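LPXTG-motif cell wall anchor domain protein (Mobiluncus mulieris, PDB 5U6F) probably serves as a cell-wall-attached surface protein of the bacterium, this piece holding a T-Q ester bond domain followed by a DUF5979 domain. Local coordinates at residues 32-37 with 79-84; 74-79 with 95-100; 198-203 with 217-222. All coordinates share one frame; numbering follows the deposited sequence.

Contacts 1 and 2 are neighbours in the T-Q ester bond domain, their centres about 9 Å apart, and they share Pro-79. Their segments alternate along the chain, in the order 32-37, 74-79, 79-84, 95-100. Strands 26-36 and 94-104 lie side by side in one antiparallel sheet, so the connection between strands 64-71 and 94-104 is fastened first to strand 94-104 and then, at the start of helix 82-88, to strand 26-36. Contact 3 comes later, in the DUF5979 domain on the opposite side of the chain's centre, about 47 Å from contact 1 and 48 Å from contact 2, centre to centre; it is a separate piece of core packing.

Contact 1. Residues 32-37 with 79-84; sequences TVRLYN and PATEVE
Arg-34 reaches from strand 26-36 and takes the carboxylate of Glu-84 side-on, in a salt bridge with one nitrogen to each oxygen. Arg-34 NE gives a 2.7 Å bond to Glu-84 OE2, and Arg-34 NH2 a nearly straight one of 2.9 Å to Glu-84 OE1. Both oxygens use their syn lone pairs, and the guanidinium and carboxylate planes lie only 12° apart. The bend at chi3 of Arg-34 (79°) turns the guanidinium out of the line of its chain, so that NH2 also gives a 2.8 Å bond to Pro-79 O.

Tyr-36, two residues along the strand, brings its hydroxyl in from above the carboxylate plane: OH donates to Glu-84 OE2 at 2.6 Å, with ring and carboxylate planes 66° apart. From the opposite face the backbone N of Thr-81 donates to Glu-84 OE1 at 2.9 Å. Each carboxylate oxygen thus accepts two bonds, which fixes the group's rotation and probably favours its charged form. Were Glu-84 replaced by an alanine, the guanidinium would probably lose this counter-charge, and the tyrosine hydroxyl and the Thr-81 N-H their acceptor.

Outside the pair, Arg-34 NH1 has a second carboxylate in Glu-96, and the Tyr-36 ring stacks with Tyr-88. Glu-84 N returns a 2.9 Å bond to Thr-81 OG1, completing a capping box at the N-terminus of helix 82-88, here tied to a sheet strand by the glutamate of the box.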
loop_
_atom_site.group_PDB
_atom_site.type_symbol
_atom_site.label_atom_id
_atom_site.label_comp_id
_atom_site.label_asym_id
_atom_site.label_seq_id
_atom_site.Cartn_x
_atom_site.Cartn_y
_atom_site.Cartn_z
ATOM N N THR A 32 8.778 -19.382 1.809
ATOM C CA THR A 32 9.053 -20.778 1.484
ATOM C C THR A 32 10.564 -20.915 1.367
ATOM O O THR A 32 11.170 -20.324 0.475
ATOM C CB THR A 32 8.351 -21.209 0.187
ATOM O OG1 THR A 32 6.941 -21.026 0.357
ATOM C CG2 THR A 32 8.641 -22.677 -0.133
ATOM N N VAL A 33 11.152 -21.720 2.243
ATOM C CA VAL A 33 12.598 -21.855 2.336
ATOM C C VAL A 33 13.025 -23.203 1.792
ATOM O O VAL A 33 12.613 -24.233 2.321
ATOM C CB VAL A 33 13.067 -21.730 3.791
ATOM C CG1 VAL A 33 14.598 -21.786 3.872
ATOM C CG2 VAL A 33 12.525 -20.438 4.400
ATOM N N ARG A 34 13.862 -23.186 0.753
ATOM C CA ARG A 34 14.425 -24.411 0.191
ATOM C C ARG A 34 15.875 -24.533 0.646
ATOM O O ARG A 34 16.605 -23.535 0.677
ATOM C CB ARG A 34 14.281 -24.435 -1.320
ATOM C CG ARG A 34 12.845 -24.754 -1.714
ATOM C CD ARG A 34 12.568 -24.481 -3.173
ATOM N NE ARG A 34 13.039 -25.499 -4.114
ATOM C CZ ARG A 34 12.365 -26.598 -4.484
ATOM N NH1 ARG A 34 11.230 -26.957 -3.891
ATOM N NH2 ARG A 34 12.879 -27.391 -5.406
ATOM N N LEU A 35 16.231 -25.739 1.075
ATOM C CA LEU A 35 17.519 -26.063 1.658
ATOM C C LEU A 35 18.224 -27.011 0.715
ATOM O O LEU A 35 17.642 -28.033 0.322
ATOM C CB LEU A 35 17.330 -26.737 3.010
ATOM C CG LEU A 35 16.500 -25.926 4.007
ATOM C CD1 LEU A 35 16.211 -26.771 5.232
ATOM C CD2 LEU A 35 17.199 -24.631 4.397
ATOM N N TYR A 36 19.448 -26.654 0.332
ATOM C CA TYR A 36 20.206 -27.359 -0.690
ATOM C C TYR A 36 21.390 -28.073 -0.065
ATOM O O TYR A 36 22.179 -27.464 0.649
ATOM C CB TYR A 36 20.671 -26.378 -1.766
ATOM C CG TYR A 36 19.533 -25.576 -2.366
ATOM C CD1 TYR A 36 18.556 -26.194 -3.112
ATOM C CD2 TYR A 36 19.431 -24.200 -2.173
ATOM C CE1 TYR A 36 17.519 -25.474 -3.669
ATOM C CE2 TYR A 36 18.386 -23.469 -2.721
ATOM C CZ TYR A 36 17.423 -24.114 -3.472
ATOM O OH TYR A 36 16.384 -23.402 -4.030
ATOM N N ASN A 37 21.518 -29.366 -0.325
ATOM C CA ASN A 37 22.615 -30.175 0.232
ATOM C C ASN A 37 22.779 -30.068 1.733
ATOM O O ASN A 37 23.884 -30.036 2.270
ATOM C CB ASN A 37 23.913 -29.885 -0.503
ATOM C CG ASN A 37 23.899 -30.406 -1.915
ATOM O OD1 ASN A 37 23.183 -31.351 -2.225
ATOM N ND2 ASN A 37 24.709 -29.805 -2.777
ATOM N N PRO A 79 11.568 -32.201 -5.476
ATOM C CA PRO A 79 12.346 -32.306 -6.700
ATOM C C PRO A 79 13.114 -31.023 -6.972
ATOM O O PRO A 79 12.635 -29.930 -6.646
ATOM C CB PRO A 79 11.279 -32.566 -7.773
ATOM C CG PRO A 79 10.049 -31.972 -7.219
ATOM C CD PRO A 79 10.118 -32.204 -5.749
ATOM N N ALA A 80 14.312 -31.172 -7.529
ATOM C CA ALA A 80 15.162 -30.045 -7.893
ATOM C C ALA A 80 14.680 -29.423 -9.207
ATOM O O ALA A 80 14.221 -30.132 -10.101
ATOM C CB ALA A 80 16.603 -30.507 -8.028
ATOM N N THR A 81 14.770 -28.101 -9.310
ATOM C CA THR A 81 14.535 -27.418 -10.587
ATOM C C THR A 81 15.811 -27.421 -11.399
ATOM O O THR A 81 16.899 -27.626 -10.867
ATOM C CB THR A 81 14.109 -25.952 -10.404
ATOM O OG1 THR A 81 15.199 -25.206 -9.851
ATOM C CG2 THR A 81 12.896 -25.851 -9.523
ATOM N N GLU A 82 15.681 -27.145 -12.694
ATOM C CA GLU A 82 16.859 -27.026 -13.543
ATOM C C GLU A 82 17.738 -25.860 -13.102
ATOM O O GLU A 82 18.955 -25.978 -13.094
ATOM C CB GLU A 82 16.482 -26.911 -15.031
ATOM C CG GLU A 82 16.352 -28.259 -15.732
ATOM C CD GLU A 82 17.643 -29.070 -15.741
ATOM O OE1 GLU A 82 18.749 -28.491 -15.650
ATOM O OE2 GLU A 82 17.547 -30.307 -15.827
ATOM N N VAL A 83 17.112 -24.760 -12.692
ATOM C CA VAL A 83 17.842 -23.618 -12.121
ATOM C C VAL A 83 18.692 -24.040 -10.908
ATOM O O VAL A 83 19.862 -23.689 -10.815
ATOM C CB VAL A 83 16.882 -22.448 -11.763
ATOM C CG1 VAL A 83 17.568 -21.393 -10.907
ATOM C CG2 VAL A 83 16.339 -21.801 -13.032
ATOM N N GLU A 84 18.106 -24.809 -9.989
ATOM C CA GLU A 84 18.851 -25.301 -8.821
ATOM C C GLU A 84 19.979 -26.273 -9.186
ATOM O O GLU A 84 21.043 -26.245 -8.570
ATOM C CB GLU A 84 17.896 -25.954 -7.805
ATOM C CG GLU A 84 16.950 -24.949 -7.161
ATOM C CD GLU A 84 15.692 -25.552 -6.550
ATOM O OE1 GLU A 84 15.351 -26.731 -6.814
ATOM O OE2 GLU A 84 15.032 -24.831 -5.783
#

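Contact 2. Residues 74-79 with 95-100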
loop_
_atom_site.group_PDB
_atom_site.type_symbol
_atom_site.label_atom_id
_atom_site.label_comp_id
_atom_site.label_asym_id
_atom_site.label_seq_id
_atom_site.Cartn_x
_atom_site.Cartn_y
_atom_site.Cartn_z
ATOM N N ALA A 74 13.326 -36.746 5.514
ATOM C CA ALA A 74 12.994 -37.185 4.159
ATOM C C ALA A 74 11.648 -36.643 3.696
ATOM O O ALA A 74 11.469 -36.375 2.511
ATOM C CB ALA A 74 13.004 -38.701 4.068
ATOM N N SER A 75 10.710 -36.493 4.634
ATOM C CA SER A 75 9.405 -35.914 4.337
ATOM C C SER A 75 9.444 -34.479 3.829
ATOM O O SER A 75 8.468 -34.012 3.275
ATOM C CB SER A 75 8.500 -35.975 5.569
ATOM O OG SER A 75 9.035 -35.212 6.631
ATOM N N MET A 76 10.556 -33.775 4.035
ATOM C CA MET A 76 10.696 -32.415 3.524
ATOM C C MET A 76 11.264 -32.368 2.113
ATOM O O MET A 76 11.375 -31.289 1.545
ATOM C CB MET A 76 11.600 -31.607 4.455
ATOM C CG MET A 76 11.016 -31.441 5.836
ATOM S SD MET A 76 12.302 -30.882 6.953
ATOM C CE MET A 76 12.869 -29.401 6.155
ATOM N N ALA A 77 11.606 -33.519 1.532
ATOM C CA ALA A 77 12.252 -33.532 0.218
ATOM C C ALA A 77 11.360 -32.985 -0.889
ATOM O O ALA A 77 10.129 -33.132 -0.850
ATOM C CB ALA A 77 12.699 -34.940 -0.146
ATOM N N LYS A 78 12.004 -32.388 -1.893
ATOM C CA LYS A 78 11.341 -31.866 -3.068
ATOM C C LYS A 78 12.198 -32.122 -4.287
ATOM O O LYS A 78 13.420 -32.233 -4.169
ATOM C CB LYS A 78 11.131 -30.351 -2.942
ATOM C CG LYS A 78 10.101 -29.923 -1.913
ATOM C CD LYS A 78 8.706 -30.361 -2.314
ATOM C CE LYS A 78 7.651 -29.563 -1.568
ATOM N NZ LYS A 78 6.264 -29.931 -1.956
ATOM N N PRO A 79 11.568 -32.201 -5.476
ATOM C CA PRO A 79 12.346 -32.306 -6.700
ATOM C C PRO A 79 13.114 -31.023 -6.972
ATOM O O PRO A 79 12.635 -29.930 -6.646
ATOM C CB PRO A 79 11.279 -32.566 -7.773
ATOM C CG PRO A 79 10.049 -31.972 -7.219
ATOM C CD PRO A 79 10.118 -32.204 -5.749
ATOM N N TYR A 95 15.330 -29.838 0.056
ATOM C CA TYR A 95 14.313 -29.982 1.092
ATOM C C TYR A 95 13.632 -28.636 1.219
ATOM O O TYR A 95 14.241 -27.596 0.947
ATOM C CB TYR A 95 14.928 -30.410 2.427
ATOM C CG TYR A 95 15.674 -31.714 2.328
ATOM C CD1 TYR A 95 17.011 -31.741 1.926
ATOM C CD2 TYR A 95 15.029 -32.935 2.553
ATOM C CE1 TYR A 95 17.703 -32.921 1.808
ATOM C CE2 TYR A 95 15.717 -34.134 2.432
ATOM C CZ TYR A 95 17.058 -34.124 2.053
ATOM O OH TYR A 95 17.764 -35.309 1.919
ATOM N N GLU A 96 12.376 -28.645 1.628
ATOM C CA GLU A 96 11.606 -27.417 1.702
ATOM C C GLU A 96 10.889 -27.320 3.036
ATOM O O GLU A 96 10.364 -28.320 3.535
ATOM C CB GLU A 96 10.604 -27.346 0.562
ATOM C CG GLU A 96 9.893 -26.018 0.433
ATOM C CD GLU A 96 8.942 -26.024 -0.740
ATOM O OE1 GLU A 96 9.426 -25.982 -1.886
ATOM O OE2 GLU A 96 7.724 -26.067 -0.512
ATOM N N THR A 97 10.909 -26.113 3.600
ATOM C CA THR A 97 10.208 -25.784 4.828
ATOM C C THR A 97 9.646 -24.372 4.666
ATOM O O THR A 97 9.764 -23.754 3.600
ATOM C CB THR A 97 11.121 -25.925 6.088
ATOM O OG1 THR A 97 10.323 -25.876 7.281
ATOM C CG2 THR A 97 12.197 -24.867 6.167
ATOM N N GLU A 98 8.998 -23.877 5.713
ATOM C CA GLU A 98 8.256 -22.630 5.635
ATOM C C GLU A 98 8.380 -21.847 6.929
ATOM O O GLU A 98 8.384 -22.429 8.007
ATOM C CB GLU A 98 6.798 -23.009 5.367
ATOM C CG GLU A 98 5.741 -21.960 5.588
ATOM C CD GLU A 98 4.390 -22.511 5.202
ATOM O OE1 GLU A 98 4.112 -22.570 3.994
ATOM O OE2 GLU A 98 3.621 -22.899 6.103
ATOM N N MET A 99 8.468 -20.525 6.820
ATOM C CA MET A 99 8.309 -19.650 7.978
ATOM C C MET A 99 7.455 -18.453 7.597
ATOM O O MET A 99 7.376 -18.073 6.432
ATOM C CB MET A 99 9.661 -19.207 8.566
ATOM C CG MET A 99 10.653 -18.610 7.581
ATOM S SD MET A 99 12.072 -17.777 8.360
ATOM C CE MET A 99 12.531 -18.957 9.613
ATOM N N ASP A 100 6.787 -17.893 8.595
ATOM C CA ASP A 100 5.975 -16.695 8.422
ATOM C C ASP A 100 6.744 -15.460 8.876
ATOM O O ASP A 100 7.447 -15.481 9.896
ATOM C CB ASP A 100 4.673 -16.819 9.219
ATOM C CG ASP A 100 3.711 -17.849 8.628
ATOM O OD1 ASP A 100 3.807 -18.173 7.426
ATOM O OD2 ASP A 100 2.831 -18.324 9.378
#
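Met-76 and Glu-96 are joined backbone to backbone: Glu-96 N donates to Met-76 O at 2.8 Å, with an angle of 153° at the hydrogen. The same carbonyl oxygen receives a CA-H...O contact from Tyr-95, whose CA lies 3.2 Å from Met-76 O. Ala-77 and Tyr-95 make a single beta bridge at this point.

Side chains close in around the bridge. The Tyr-95 ring runs alongside the loop, its CD2 3.6 Å from Ala-77 N and its CE2 4.1 Å from the Ala-77 methyl, while Ala-74 CA stands at the ring's edge. Met-76 runs along the flank of Thr-97; the bend at chi3 (56°) carries CE to 3.9 Å from Thr-97 CB. Beyond the bridge, Lys-78 and Glu-96 cross obliquely and meet through their methylenes, Lys-78 CG 3.6 Å from Glu-96 CB. Their charged ends stay further apart, with Lys-78 NZ 4.4 Å from Glu-96 OE2.

Within the loop itself, a bond from Ala-77 N to Ala-74 O closes the 3-10 turn. Outer partners set the other groups in place: Arg-34 forms a salt bridge with Glu-96 OE1, Glu-40 takes the Tyr-95 hydroxyl, and Val-70 packs on Met-76.

One backbone bond and apolar contacts therefore do most of the holding. The nearby charges of Lys-78 and Glu-96 probably add only a weak attraction, since the carboxylate's stronger partner is Arg-34.

Contact 3. Residues 198-203 with 217-222; sequences VKCVQK and KTVEGI
Cys-200 and Ile-222 lead the apolar contact between these two segments. The sulfur of Cys-200 sits against the branches of the isoleucine, with SG 3.8 Å from Ile-222 CG1 and 3.9 Å from Ile-222 CG2. With SG anti to the carbonyl carbon (chi1 -62°), the sulfur lies beside Val-219 as well, 4.2 Å from Val-219 CG1. Next to it the side chains of the two valines run past one another antiparallel, meeting where Val-198 CG1 comes within 4.1 Å of Val-219 CG2. Leu-171 packs on both Val-198 and Ile-222.

A single polar bond spans the rim. Lys-203, fully extended, reaches across to Gly-221 and donates from NZ to Gly-221 O at 3.1 Å. The ammonium comes from above the carbonyl plane, 45° out of it, rather than along a lone pair. The positive phi of Gly-221 suits a glycine, and with Ile-222 this residue faces Gly-169 in a G1 beta bulge on strand 216-223.

The covalent element is the disulfide from Cys-200 to Cys-228, on the adjacent strand 227-232; Ile-222 also touches Cys-228. The axes of strands 198-200 and 217-222 approach to 9.6 Å and run 8° from parallel, without pairing. That spacing, with valine, isoleucine and cystine side chains packed between strands of two different sheets, is typical of the core of a beta sandwich, here in the DUF5979 domain.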
loop_
_atom_site.group_PDB
_atom_site.type_symbol
_atom_site.label_atom_id
_atom_site.label_comp_id
_atom_site.label_asym_id
_atom_site.label_seq_id
_atom_site.Cartn_x
_atom_site.Cartn_y
_atom_site.Cartn_z
ATOM N N VAL A 198 -9.802 21.772 -6.960
ATOM C CA VAL A 198 -9.778 20.702 -5.967
ATOM C C VAL A 198 -8.325 20.371 -5.676
ATOM O O VAL A 198 -7.574 20.090 -6.592
ATOM C CB VAL A 198 -10.517 19.450 -6.447
ATOM C CG1 VAL A 198 -10.366 18.316 -5.435
ATOM C CG2 VAL A 198 -11.977 19.777 -6.665
ATOM N N LYS A 199 -7.944 20.416 -4.401
ATOM C CA LYS A 199 -6.587 20.059 -3.985
ATOM C C LYS A 199 -6.610 18.835 -3.088
ATOM O O LYS A 199 -7.427 18.770 -2.180
ATOM C CB LYS A 199 -5.915 21.217 -3.267
ATOM C CG LYS A 199 -5.779 22.469 -4.118
ATOM C CD LYS A 199 -4.952 23.522 -3.399
ATOM C CE LYS A 199 -4.811 24.791 -4.213
ATOM N NZ LYS A 199 -4.215 25.854 -3.353
ATOM N N CYS A 200 -5.743 17.864 -3.373
ATOM C CA CYS A 200 -5.549 16.700 -2.505
ATOM C C CYS A 200 -4.354 17.067 -1.633
ATOM O O CYS A 200 -3.257 17.281 -2.142
ATOM C CB CYS A 200 -5.300 15.426 -3.322
ATOM S SG CYS A 200 -6.662 14.942 -4.415
ATOM N N VAL A 201 -4.583 17.161 -0.324
ATOM C CA VAL A 201 -3.651 17.842 0.568
ATOM C C VAL A 201 -2.345 17.056 0.669
ATOM O O VAL A 201 -1.275 17.599 0.399
ATOM C CB VAL A 201 -4.285 18.100 1.963
ATOM C CG1 VAL A 201 -3.271 18.684 2.935
ATOM C CG2 VAL A 201 -5.487 19.035 1.821
ATOM N N GLN A 202 -2.439 15.774 1.022
ATOM C CA GLN A 202 -1.240 14.936 1.180
ATOM C C GLN A 202 -0.553 14.639 -0.141
ATOM O O GLN A 202 0.675 14.659 -0.220
ATOM C CB GLN A 202 -1.553 13.620 1.897
ATOM C CG GLN A 202 -2.112 13.763 3.305
ATOM C CD GLN A 202 -1.330 14.743 4.151
ATOM O OE1 GLN A 202 -0.103 14.662 4.235
ATOM N NE2 GLN A 202 -2.032 15.681 4.776
ATOM N N LYS A 203 -1.337 14.355 -1.173
ATOM C CA LYS A 203 -0.775 14.118 -2.507
ATOM C C LYS A 203 -0.117 15.376 -3.074
ATOM O O LYS A 203 0.852 15.272 -3.829
ATOM C CB LYS A 203 -1.848 13.619 -3.477
ATOM C CG LYS A 203 -1.305 13.301 -4.869
ATOM C CD LYS A 203 -2.321 12.588 -5.730
ATOM C CE LYS A 203 -1.744 12.272 -7.100
ATOM N NZ LYS A 203 -2.800 11.750 -7.999
ATOM N N LYS A 217 -17.293 16.048 -12.853
ATOM C CA LYS A 217 -15.922 15.673 -13.157
ATOM C C LYS A 217 -15.369 14.959 -11.939
ATOM O O LYS A 217 -15.786 15.230 -10.800
ATOM C CB LYS A 217 -15.070 16.883 -13.531
ATOM C CG LYS A 217 -15.278 17.381 -14.964
ATOM C CD LYS A 217 -14.386 18.580 -15.252
ATOM C CE LYS A 217 -14.267 18.899 -16.734
ATOM N NZ LYS A 217 -15.397 19.725 -17.235
ATOM N N THR A 218 -14.448 14.034 -12.187
ATOM C CA THR A 218 -13.931 13.157 -11.137
ATOM C C THR A 218 -12.429 13.305 -11.055
ATOM O O THR A 218 -11.735 13.245 -12.071
ATOM C CB THR A 218 -14.312 11.680 -11.372
ATOM O OG1 THR A 218 -15.732 11.560 -11.455
ATOM C CG2 THR A 218 -13.847 10.801 -10.208
ATOM N N VAL A 219 -11.940 13.541 -9.840
ATOM C CA VAL A 219 -10.519 13.540 -9.552
ATOM C C VAL A 219 -10.168 12.110 -9.130
ATOM O O VAL A 219 -10.728 11.614 -8.165
ATOM C CB VAL A 219 -10.192 14.548 -8.425
ATOM C CG1 VAL A 219 -8.712 14.512 -8.068
ATOM C CG2 VAL A 219 -10.621 15.968 -8.816
ATOM N N GLU A 220 -9.272 11.443 -9.860
ATOM C CA GLU A 220 -8.927 10.036 -9.567
ATOM C C GLU A 220 -7.532 9.911 -8.953
ATOM O O GLU A 220 -6.785 10.892 -8.886
ATOM C CB GLU A 220 -9.070 9.167 -10.825
ATOM C CG GLU A 220 -10.460 9.259 -11.455
ATOM C CD GLU A 220 -11.082 7.918 -11.793
ATOM O OE1 GLU A 220 -10.432 7.110 -12.492
ATOM O OE2 GLU A 220 -12.242 7.682 -11.381
ATOM N N GLY A 221 -7.209 8.716 -8.455
ATOM C CA GLY A 221 -5.864 8.447 -7.924
ATOM C C GLY A 221 -5.542 9.181 -6.635
ATOM O O GLY A 221 -4.403 9.598 -6.407
ATOM N N ILE A 222 -6.548 9.332 -5.779
ATOM C CA ILE A 222 -6.377 10.047 -4.510
ATOM C C ILE A 222 -5.900 9.040 -3.447
ATOM O O ILE A 222 -6.527 7.995 -3.279
ATOM C CB ILE A 222 -7.694 10.709 -4.058
ATOM C CG1 ILE A 222 -8.236 11.614 -5.182
ATOM C CG2 ILE A 222 -7.465 11.481 -2.756
ATOM C CD1 ILE A 222 -9.581 12.247 -4.895
#